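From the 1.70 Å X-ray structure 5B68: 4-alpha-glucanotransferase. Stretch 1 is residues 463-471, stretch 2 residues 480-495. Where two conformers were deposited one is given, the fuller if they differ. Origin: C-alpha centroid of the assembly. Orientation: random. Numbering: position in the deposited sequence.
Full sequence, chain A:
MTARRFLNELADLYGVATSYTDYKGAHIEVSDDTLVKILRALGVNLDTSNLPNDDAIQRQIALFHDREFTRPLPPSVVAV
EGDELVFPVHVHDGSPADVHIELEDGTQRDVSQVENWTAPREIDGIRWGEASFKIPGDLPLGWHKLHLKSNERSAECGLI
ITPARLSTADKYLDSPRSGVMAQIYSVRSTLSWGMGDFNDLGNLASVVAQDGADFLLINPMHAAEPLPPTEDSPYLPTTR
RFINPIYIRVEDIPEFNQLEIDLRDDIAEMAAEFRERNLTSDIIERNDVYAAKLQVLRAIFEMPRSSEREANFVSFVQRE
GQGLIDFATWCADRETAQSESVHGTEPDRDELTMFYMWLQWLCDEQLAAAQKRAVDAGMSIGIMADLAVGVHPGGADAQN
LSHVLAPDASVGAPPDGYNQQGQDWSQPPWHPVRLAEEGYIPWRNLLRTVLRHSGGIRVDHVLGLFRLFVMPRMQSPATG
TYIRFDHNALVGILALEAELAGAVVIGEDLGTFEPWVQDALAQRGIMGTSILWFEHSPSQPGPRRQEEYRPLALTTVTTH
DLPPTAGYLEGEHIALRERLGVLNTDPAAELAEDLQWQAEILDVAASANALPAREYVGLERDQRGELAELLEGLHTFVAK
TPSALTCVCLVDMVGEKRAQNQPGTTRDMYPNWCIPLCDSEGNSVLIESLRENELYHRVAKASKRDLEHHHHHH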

ATOM      1  N   LEU A 463       2.404  -7.374  -7.059  1.00 20.04           N
ATOM      2  CA  LEU A 463       3.031  -8.727  -7.197  1.00 20.49           C
ATOM      3  C   LEU A 463       3.299  -9.447  -5.865  1.00 18.20           C
ATOM      4  O   LEU A 463       3.297 -10.677  -5.833  1.00 18.55           O
ATOM      5  CB  LEU A 463       4.285  -8.645  -8.034  1.00 21.18           C
ATOM      6  CG  LEU A 463       4.947  -9.979  -8.384  1.00 22.81           C
ATOM      7  CD1 LEU A 463       4.114 -10.913  -9.251  1.00 23.80           C
ATOM      8  CD2 LEU A 463       6.340  -9.715  -8.982  1.00 29.64           C
ATOM      9  N   GLY A 464       3.484  -8.655  -4.799  1.00 16.30           N
ATOM     10  CA  GLY A 464       3.612  -9.097  -3.420  1.00 19.48           C
ATOM     11  C   GLY A 464       2.432  -9.846  -2.868  1.00 19.55           C
ATOM     12  O   GLY A 464       2.540 -10.445  -1.784  1.00 24.88           O
ATOM     13  N   LEU A 465       1.309  -9.829  -3.555  1.00 19.03           N
ATOM     14  CA  LEU A 465       0.180 -10.691  -3.180  1.00 18.27           C
ATOM     15  C   LEU A 465       0.487 -12.134  -3.621  1.00 20.72           C
ATOM     16  O   LEU A 465      -0.233 -13.070  -3.208  1.00 20.78           O
ATOM     17  CB  LEU A 465      -1.090 -10.180  -3.805  1.00 21.21           C
ATOM     18  CG  LEU A 465      -1.528  -8.732  -3.434  1.00 24.06           C
ATOM     19  CD1 LEU A 465      -2.738  -8.383  -4.291  1.00 26.74           C
ATOM     20  CD2 LEU A 465      -1.916  -8.582  -2.011  1.00 26.31           C
ATOM     21  N   PHE A 466       1.466 -12.308  -4.540  1.00 17.32           N
ATOM     22  CA  PHE A 466       1.844 -13.581  -5.095  1.00 17.79           C
ATOM     23  C   PHE A 466       3.154 -14.100  -4.522  1.00 19.32           C
ATOM     24  O   PHE A 466       3.280 -15.277  -4.218  1.00 19.81           O
ATOM     25  CB  PHE A 466       1.906 -13.496  -6.634  1.00 17.92           C
ATOM     26  CG  PHE A 466       0.582 -13.097  -7.265  1.00 19.08           C
ATOM     27  CD1 PHE A 466       0.191 -11.770  -7.298  1.00 19.73           C
ATOM     28  CD2 PHE A 466      -0.270 -14.061  -7.786  1.00 19.61           C
ATOM     29  CE1 PHE A 466      -1.003 -11.408  -7.874  1.00 20.68           C
ATOM     30  CE2 PHE A 466      -1.467 -13.706  -8.331  1.00 22.70           C
ATOM     31  CZ  PHE A 466      -1.864 -12.352  -8.357  1.00 20.02           C
ATOM     32  N   ARG A 467       4.165 -13.248  -4.512  1.00 20.90           N
ATOM     33  CA  ARG A 467       5.477 -13.612  -4.081  1.00 20.58           C
ATOM     34  C   ARG A 467       6.242 -12.340  -3.712  1.00 21.26           C
ATOM     35  O   ARG A 467       5.909 -11.237  -4.201  1.00 20.85           O
ATOM     36  CB  ARG A 467       6.180 -14.381  -5.238  1.00 20.51           C
ATOM     37  CG  ARG A 467       6.470 -13.486  -6.433  1.00 22.99           C
ATOM     38  CD  ARG A 467       6.932 -14.291  -7.631  1.00 22.76           C
ATOM     39  NE  ARG A 467       5.856 -15.041  -8.266  1.00 23.68           N
ATOM     40  CZ  ARG A 467       5.554 -14.967  -9.562  1.00 22.26           C
ATOM     41  NH1 ARG A 467       4.561 -15.669 -10.029  1.00 24.38           N
ATOM     42  NH2 ARG A 467       6.210 -14.151 -10.375  1.00 23.14           N
ATOM     43  N   LEU A 468       7.271 -12.461  -2.892  1.00 19.81           N
ATOM     44  CA  LEU A 468       8.144 -11.329  -2.607  1.00 20.89           C
ATOM     45  C   LEU A 468       9.534 -11.764  -2.854  1.00 19.26           C
ATOM     46  O   LEU A 468       9.900 -12.868  -2.476  1.00 22.63           O
ATOM     47  CB  LEU A 468       8.023 -10.882  -1.151  1.00 21.29           C
ATOM     48  CG  LEU A 468       6.718 -10.107  -0.844  1.00 21.64           C
ATOM     49  CD1 LEU A 468       6.581  -9.918   0.663  1.00 23.64           C
ATOM     50  CD2 LEU A 468       6.611  -8.788  -1.576  1.00 21.00           C
ATOM     51  N   PHE A 469      10.343 -10.874  -3.366  1.00 20.71           N
ATOM     52  CA  PHE A 469      11.792 -11.043  -3.361  1.00 20.93           C
ATOM     53  C   PHE A 469      12.352 -10.629  -2.045  1.00 20.65           C
ATOM     54  O   PHE A 469      12.129  -9.510  -1.646  1.00 20.91           O
ATOM     55  CB  PHE A 469      12.420 -10.227  -4.476  1.00 23.05           C
ATOM     56  CG  PHE A 469      13.846 -10.555  -4.707  1.00 24.45           C
ATOM     57  CD1 PHE A 469      14.214 -11.708  -5.400  1.00 26.05           C
ATOM     58  CD2 PHE A 469      14.834  -9.744  -4.197  1.00 25.03           C
ATOM     59  CE1 PHE A 469      15.562 -12.025  -5.576  1.00 29.05           C
ATOM     60  CE2 PHE A 469      16.179 -10.061  -4.362  1.00 26.10           C
ATOM     61  CZ  PHE A 469      16.548 -11.184  -5.050  1.00 25.91           C
ATOM     62  N   VAL A 470      13.040 -11.544  -1.379  1.00 21.16           N
ATOM     63  CA  VAL A 470      13.595 -11.327  -0.052  1.00 21.96           C
ATOM     64  C   VAL A 470      15.059 -11.742  -0.018  1.00 23.71           C
ATOM     65  O   VAL A 470      15.457 -12.700  -0.707  1.00 22.72           O
ATOM     66  CB  VAL A 470      12.820 -12.143   1.046  1.00 22.28           C
ATOM     67  CG1 VAL A 470      11.401 -11.633   1.156  1.00 23.27           C
ATOM     68  CG2 VAL A 470      12.782 -13.623   0.759  1.00 22.63           C
ATOM     69  N   MET A 471      15.810 -11.123   0.889  1.00 23.64           N
ATOM     70  CA  MET A 471      17.198 -11.462   1.098  1.00 26.05           C
ATOM     71  C   MET A 471      17.424 -11.623   2.576  1.00 23.70           C
ATOM     72  O   MET A 471      16.688 -11.064   3.365  1.00 24.15           O
ATOM     73  CB  MET A 471      18.067 -10.336   0.531  1.00 25.76           C
ATOM     74  CG  MET A 471      17.882  -9.033   1.300  1.00 28.14           C
ATOM     75  SD  MET A 471      18.188  -7.577   0.301  1.00 28.68           S
ATOM     76  CE  MET A 471      16.711  -7.693  -0.720  1.00 30.79           C
ATOM     77  N   GLY A 480      19.368 -12.717  -2.707  1.00 24.54           N
ATOM     78  CA  GLY A 480      17.990 -13.050  -2.386  1.00 24.58           C
ATOM     79  C   GLY A 480      17.365 -14.087  -3.282  1.00 24.22           C
ATOM     80  O   GLY A 480      17.986 -14.689  -4.201  1.00 23.00           O
ATOM     81  N   THR A 481      16.098 -14.338  -2.955  1.00 20.78           N
ATOM     82  CA  THR A 481      15.265 -15.217  -3.718  1.00 22.84           C
ATOM     83  C   THR A 481      13.789 -14.876  -3.469  1.00 22.31           C
ATOM     84  O   THR A 481      13.522 -13.964  -2.693  1.00 22.61           O
ATOM     85  CB  THR A 481      15.554 -16.681  -3.405  1.00 20.85           C
ATOM     86  OG1 THR A 481      14.886 -17.469  -4.369  1.00 22.97           O
ATOM     87  CG2 THR A 481      15.162 -17.106  -2.006  1.00 22.95           C
ATOM     88  N   TYR A 482      12.891 -15.582  -4.136  1.00 22.83           N
ATOM     89  CA  TYR A 482      11.471 -15.372  -4.010  1.00 20.13           C
ATOM     90  C   TYR A 482      10.881 -16.310  -2.980  1.00 21.20           C
ATOM     91  O   TYR A 482      11.255 -17.451  -2.909  1.00 19.58           O
ATOM     92  CB  TYR A 482      10.777 -15.598  -5.350  1.00 22.11           C
ATOM     93  CG  TYR A 482      10.933 -14.429  -6.267  1.00 23.98           C
ATOM     94  CD1 TYR A 482      10.176 -13.299  -6.081  1.00 24.30           C
ATOM     95  CD2 TYR A 482      11.886 -14.422  -7.269  1.00 26.85           C
ATOM     96  CE1 TYR A 482      10.328 -12.207  -6.881  1.00 26.67           C
ATOM     97  CE2 TYR A 482      12.046 -13.327  -8.080  1.00 27.69           C
ATOM     98  CZ  TYR A 482      11.260 -12.224  -7.877  1.00 28.79           C
ATOM     99  OH  TYR A 482      11.386 -11.125  -8.662  1.00 34.53           O
ATOM    100  N   ILE A 483       9.976 -15.791  -2.178  1.00 20.34           N
ATOM    101  CA  ILE A 483       9.089 -16.638  -1.362  1.00 21.56           C
ATOM    102  C   ILE A 483       7.691 -16.460  -1.863  1.00 20.28           C
ATOM    103  O   ILE A 483       7.257 -15.345  -2.126  1.00 20.19           O
ATOM    104  CB  ILE A 483       9.165 -16.352   0.146  1.00 22.85           C
ATOM    105  CG1 ILE A 483       8.898 -14.894   0.471  1.00 24.94           C
ATOM    106  CG2 ILE A 483      10.527 -16.754   0.671  1.00 23.51           C
ATOM    107  CD1 ILE A 483       8.890 -14.676   1.999  1.00 26.09           C
ATOM    108  N   ARG A 484       6.998 -17.575  -2.015  0.50 20.93           N
ATOM    109  CA  ARG A 484       5.617 -17.648  -2.520  0.50 21.31           C
ATOM    110  C   ARG A 484       4.566 -17.444  -1.425  0.50 20.07           C
ATOM    111  O   ARG A 484       4.743 -17.946  -0.312  0.50 21.75           O
ATOM    112  CB  ARG A 484       5.461 -19.036  -3.193  0.50 22.82           C
ATOM    113  CG  ARG A 484       4.077 -19.463  -3.638  0.50 25.34           C
ATOM    114  CD  ARG A 484       4.043 -20.535  -4.740  0.50 27.57           C
ATOM    115  NE  ARG A 484       4.872 -21.741  -4.595  0.50 31.42           N
ATOM    116  CZ  ARG A 484       4.721 -22.656  -3.652  0.50 31.72           C
ATOM    117  NH1 ARG A 484       3.811 -22.487  -2.716  0.50 34.79           N
ATOM    118  NH2 ARG A 484       5.489 -23.728  -3.655  0.50 35.22           N
ATOM    119  N   PHE A 485       3.452 -16.758  -1.751  1.00 18.65           N
ATOM    120  CA  PHE A 485       2.315 -16.613  -0.858  1.00 18.19           C
ATOM    121  C   PHE A 485       1.139 -17.254  -1.502  1.00 18.15           C
ATOM    122  O   PHE A 485       1.131 -17.520  -2.715  1.00 18.79           O
ATOM    123  CB  PHE A 485       2.029 -15.132  -0.534  1.00 18.42           C
ATOM    124  CG  PHE A 485       3.112 -14.522   0.309  1.00 20.86           C
ATOM    125  CD1 PHE A 485       3.044 -14.616   1.686  1.00 20.38           C
ATOM    126  CD2 PHE A 485       4.204 -13.873  -0.248  1.00 23.19           C
ATOM    127  CE1 PHE A 485       4.063 -14.112   2.462  1.00 23.44           C
ATOM    128  CE2 PHE A 485       5.245 -13.386   0.564  1.00 26.63           C
ATOM    129  CZ  PHE A 485       5.159 -13.519   1.929  1.00 23.36           C
ATOM    130  N   ASP A 486       0.114 -17.514  -0.684  1.00 17.65           N
ATOM    131  CA  ASP A 486      -1.123 -18.005  -1.215  1.00 19.43           C
ATOM    132  C   ASP A 486      -1.909 -16.845  -1.819  1.00 17.62           C
ATOM    133  O   ASP A 486      -2.663 -16.146  -1.093  1.00 18.37           O
ATOM    134  CB  ASP A 486      -1.912 -18.754  -0.155  1.00 20.64           C
ATOM    135  CG  ASP A 486      -3.225 -19.303  -0.667  1.00 21.20           C
ATOM    136  OD1 ASP A 486      -3.667 -19.120  -1.854  1.00 19.40           O
ATOM    137  OD2 ASP A 486      -3.790 -20.065   0.134  1.00 22.50           O
ATOM    138  N   HIS A 487      -1.764 -16.660  -3.144  1.00 18.33           N
ATOM    139  CA  HIS A 487      -2.421 -15.518  -3.805  1.00 19.74           C
ATOM    140  C   HIS A 487      -3.963 -15.596  -3.721  1.00 17.94           C
ATOM    141  O   HIS A 487      -4.667 -14.559  -3.694  1.00 19.04           O
ATOM    142  CB  HIS A 487      -1.952 -15.340  -5.262  1.00 19.97           C
ATOM    143  CG  HIS A 487      -2.168 -16.566  -6.063  1.00 22.30           C
ATOM    144  ND1 HIS A 487      -3.349 -16.813  -6.718  1.00 29.26           N
ATOM    145  CD2 HIS A 487      -1.438 -17.690  -6.159  1.00 25.47           C
ATOM    146  CE1 HIS A 487      -3.321 -18.024  -7.230  1.00 25.28           C
ATOM    147  NE2 HIS A 487      -2.180 -18.581  -6.897  1.00 27.89           N
ATOM    148  N   ASN A 488      -4.502 -16.797  -3.692  1.00 18.58           N
ATOM    149  CA  ASN A 488      -5.933 -16.941  -3.540  1.00 20.35           C
ATOM    150  C   ASN A 488      -6.430 -16.319  -2.220  1.00 18.89           C
ATOM    151  O   ASN A 488      -7.480 -15.658  -2.203  1.00 18.22           O
ATOM    152  CB  ASN A 488      -6.413 -18.328  -3.658  1.00 22.96           C
ATOM    153  CG  ASN A 488      -6.366 -18.836  -5.093  1.00 26.77           C
ATOM    154  OD1 ASN A 488      -6.718 -18.156  -6.045  1.00 30.82           O
ATOM    155  ND2 ASN A 488      -5.924 -20.029  -5.227  1.00 30.19           N
ATOM    156  N   ALA A 489      -5.639 -16.500  -1.188  1.00 17.56           N
ATOM    157  CA  ALA A 489      -5.894 -15.802   0.063  1.00 18.06           C
ATOM    158  C   ALA A 489      -5.609 -14.304   0.041  1.00 17.94           C
ATOM    159  O   ALA A 489      -6.502 -13.527   0.368  1.00 20.38           O
ATOM    160  CB  ALA A 489      -5.166 -16.505   1.207  1.00 17.48           C
ATOM    161  N   LEU A 490      -4.416 -13.867  -0.362  1.00 18.08           N
ATOM    162  CA  LEU A 490      -4.082 -12.441  -0.295  1.00 17.29           C
ATOM    163  C   LEU A 490      -4.933 -11.613  -1.269  1.00 17.44           C
ATOM    164  O   LEU A 490      -5.495 -10.573  -0.903  1.00 16.86           O
ATOM    165  CB  LEU A 490      -2.589 -12.236  -0.545  1.00 19.40           C
ATOM    166  CG  LEU A 490      -1.668 -12.701   0.609  1.00 19.03           C
ATOM    167  CD1 LEU A 490      -0.238 -12.352   0.376  1.00 20.79           C
ATOM    168  CD2 LEU A 490      -2.094 -12.086   1.927  1.00 19.73           C
ATOM    169  N   VAL A 491      -5.062 -12.082  -2.498  1.00 16.57           N
ATOM    170  CA  VAL A 491      -5.850 -11.367  -3.509  1.00 18.48           C
ATOM    171  C   VAL A 491      -7.298 -11.472  -3.206  1.00 17.81           C
ATOM    172  O   VAL A 491      -8.065 -10.483  -3.340  1.00 17.28           O
ATOM    173  CB  VAL A 491      -5.640 -11.939  -4.939  1.00 18.88           C
ATOM    174  CG1 VAL A 491      -6.568 -11.266  -5.932  1.00 22.91           C
ATOM    175  CG2 VAL A 491      -4.204 -11.779  -5.409  1.00 19.84           C
ATOM    176  N   GLY A 492      -7.715 -12.668  -2.773  1.00 16.18           N
ATOM    177  CA  GLY A 492      -9.150 -12.889  -2.437  1.00 16.54           C
ATOM    178  C   GLY A 492      -9.615 -12.007  -1.289  1.00 15.78           C
ATOM    179  O   GLY A 492     -10.720 -11.459  -1.324  1.00 16.76           O
ATOM    180  N   ILE A 493      -8.779 -11.866  -0.297  1.00 16.00           N
ATOM    181  CA  ILE A 493      -9.115 -11.009   0.826  1.00 17.18           C
ATOM    182  C   ILE A 493      -9.069  -9.520   0.448  1.00 16.84           C
ATOM    183  O   ILE A 493      -9.852  -8.771   0.930  1.00 16.84           O
ATOM    184  CB  ILE A 493      -8.229 -11.361   2.028  1.00 18.17           C
ATOM    185  CG1 ILE A 493      -8.649 -12.747   2.599  1.00 17.79           C
ATOM    186  CG2 ILE A 493      -8.306 -10.288   3.140  1.00 18.59           C
ATOM    187  CD1 ILE A 493      -7.589 -13.378   3.511  1.00 18.73           C
ATOM    188  N   LEU A 494      -8.121  -9.084  -0.377  1.00 14.87           N
ATOM    189  CA  LEU A 494      -8.144  -7.755  -0.866  1.00 16.15           C
ATOM    190  C   LEU A 494      -9.472  -7.487  -1.590  1.00 15.67           C
ATOM    191  O   LEU A 494     -10.135  -6.460  -1.364  1.00 16.96           O
ATOM    192  CB  LEU A 494      -6.934  -7.526  -1.786  1.00 15.72           C
ATOM    193  CG  LEU A 494      -6.911  -6.262  -2.610  1.00 18.13           C
ATOM    194  CD1 LEU A 494      -6.861  -5.066  -1.696  1.00 17.53           C
ATOM    195  CD2 LEU A 494      -5.697  -6.280  -3.511  1.00 18.97           C
ATOM    196  N   ALA A 495      -9.894  -8.406  -2.444  1.00 15.72           N
ATOM    197  CA  ALA A 495     -11.152  -8.237  -3.177  1.00 17.82           C
ATOM    198  C   ALA A 495     -12.362  -8.214  -2.228  1.00 18.21           C
ATOM    199  O   ALA A 495     -13.273  -7.369  -2.420  1.00 18.86           O
ATOM    200  CB  ALA A 495     -11.341  -9.289  -4.250  1.00 20.67           C
TER

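The two stretches form a short antiparallel ladder that gives way to a helix packed against a 3-10 turn. Strand 467-471 runs beside strand 481-484, and the main chain supplies every hydrogen bond between the two stretches. Two residue pairs carry reciprocal bonds. In the first, Leu468 N donates to Ile483 O at 3.0 Å and Ile483 N returns a bond to Leu468 O at 2.9 Å; in the second, Val470 N donates to Thr481 O at 2.8 Å and Thr481 N to Val470 O at 2.9 Å. A fifth bond, from Phe485 N to Phe466 O at 2.9 Å and nearly straight at 172°, carries the pattern past the end of the second strand.

Arg467 with Arg484 and Phe469 with Tyr482 are the non-hydrogen-bonded pairs, so their backbone amides do not bond across the ladder. Their alpha carbons come closer instead, and CA-H groups supplement the carbonyls already engaged: Arg467 CA lies 3.2 Å from Ile483 O, Tyr482 CA 3.3 Å from Leu468 O, and Phe469 CA 3.5 Å from Thr481 O.

The alternation of a strand sorts the side chains onto two faces. Leu468, Val470, Thr481 and Ile483 share one, where branched aliphatic groups fill space without asking for polar partners; Val470 CG2 meets Ile483 CG2 at 3.9 Å. Thr481 brings a hydroxyl to this buried face, but its OG1 is hydrogen-bonded elsewhere in the structure. Phe485, beyond the strand, adds its ring, with CE2 3.7 Å from Leu468 CD1.

The other face holds Arg467, Phe469, Tyr482 and Arg484. Phe469 turns its ring edge toward the face of Tyr482, with centroids 5.2 Å apart and planes at 70°, which places ring hydrogens over pi density. The aliphatic part of Arg467 also suits an aromatic neighbour: its CG lies 3.7 Å from Tyr482 CD1, while NH1 and NH2 find hydrogen-bond partners elsewhere. Gly480 fits closely where the ladder ends, for an ideal CB there would clash with Val470 O and Phe469 CZ.

At the other end, the 3-10 turn and the residue after it meet helix 487-495. Leu463 O accepts from both Phe466 N, at 2.8 Å, and Arg467 N, at 3.0 Å. Asp486 occupies the N-cap, where its OD1 accepts a weak bond from Ala489 N at 3.3 Å, helping to satisfy an amide that has no preceding helical turn to serve it. Leu490, Val491 and Leu494 offer hydrocarbon to Leu465, whose CD1 reaches Leu494 CD2 at 3.7 Å and whose CB lies 3.9 Å from Val491 CG2. The rings of Phe466 and His487 are nearly parallel but slid apart, barely overlapping; a closer touch is Phe466 CD2 to His487 CB at 3.3 Å.

One acceptor remains without a conventional partner. Leu465 O is buried by the contact and has no hydrogen bond, with only a CA-H contact from His487 CA at 3.3 Å as partial compensation.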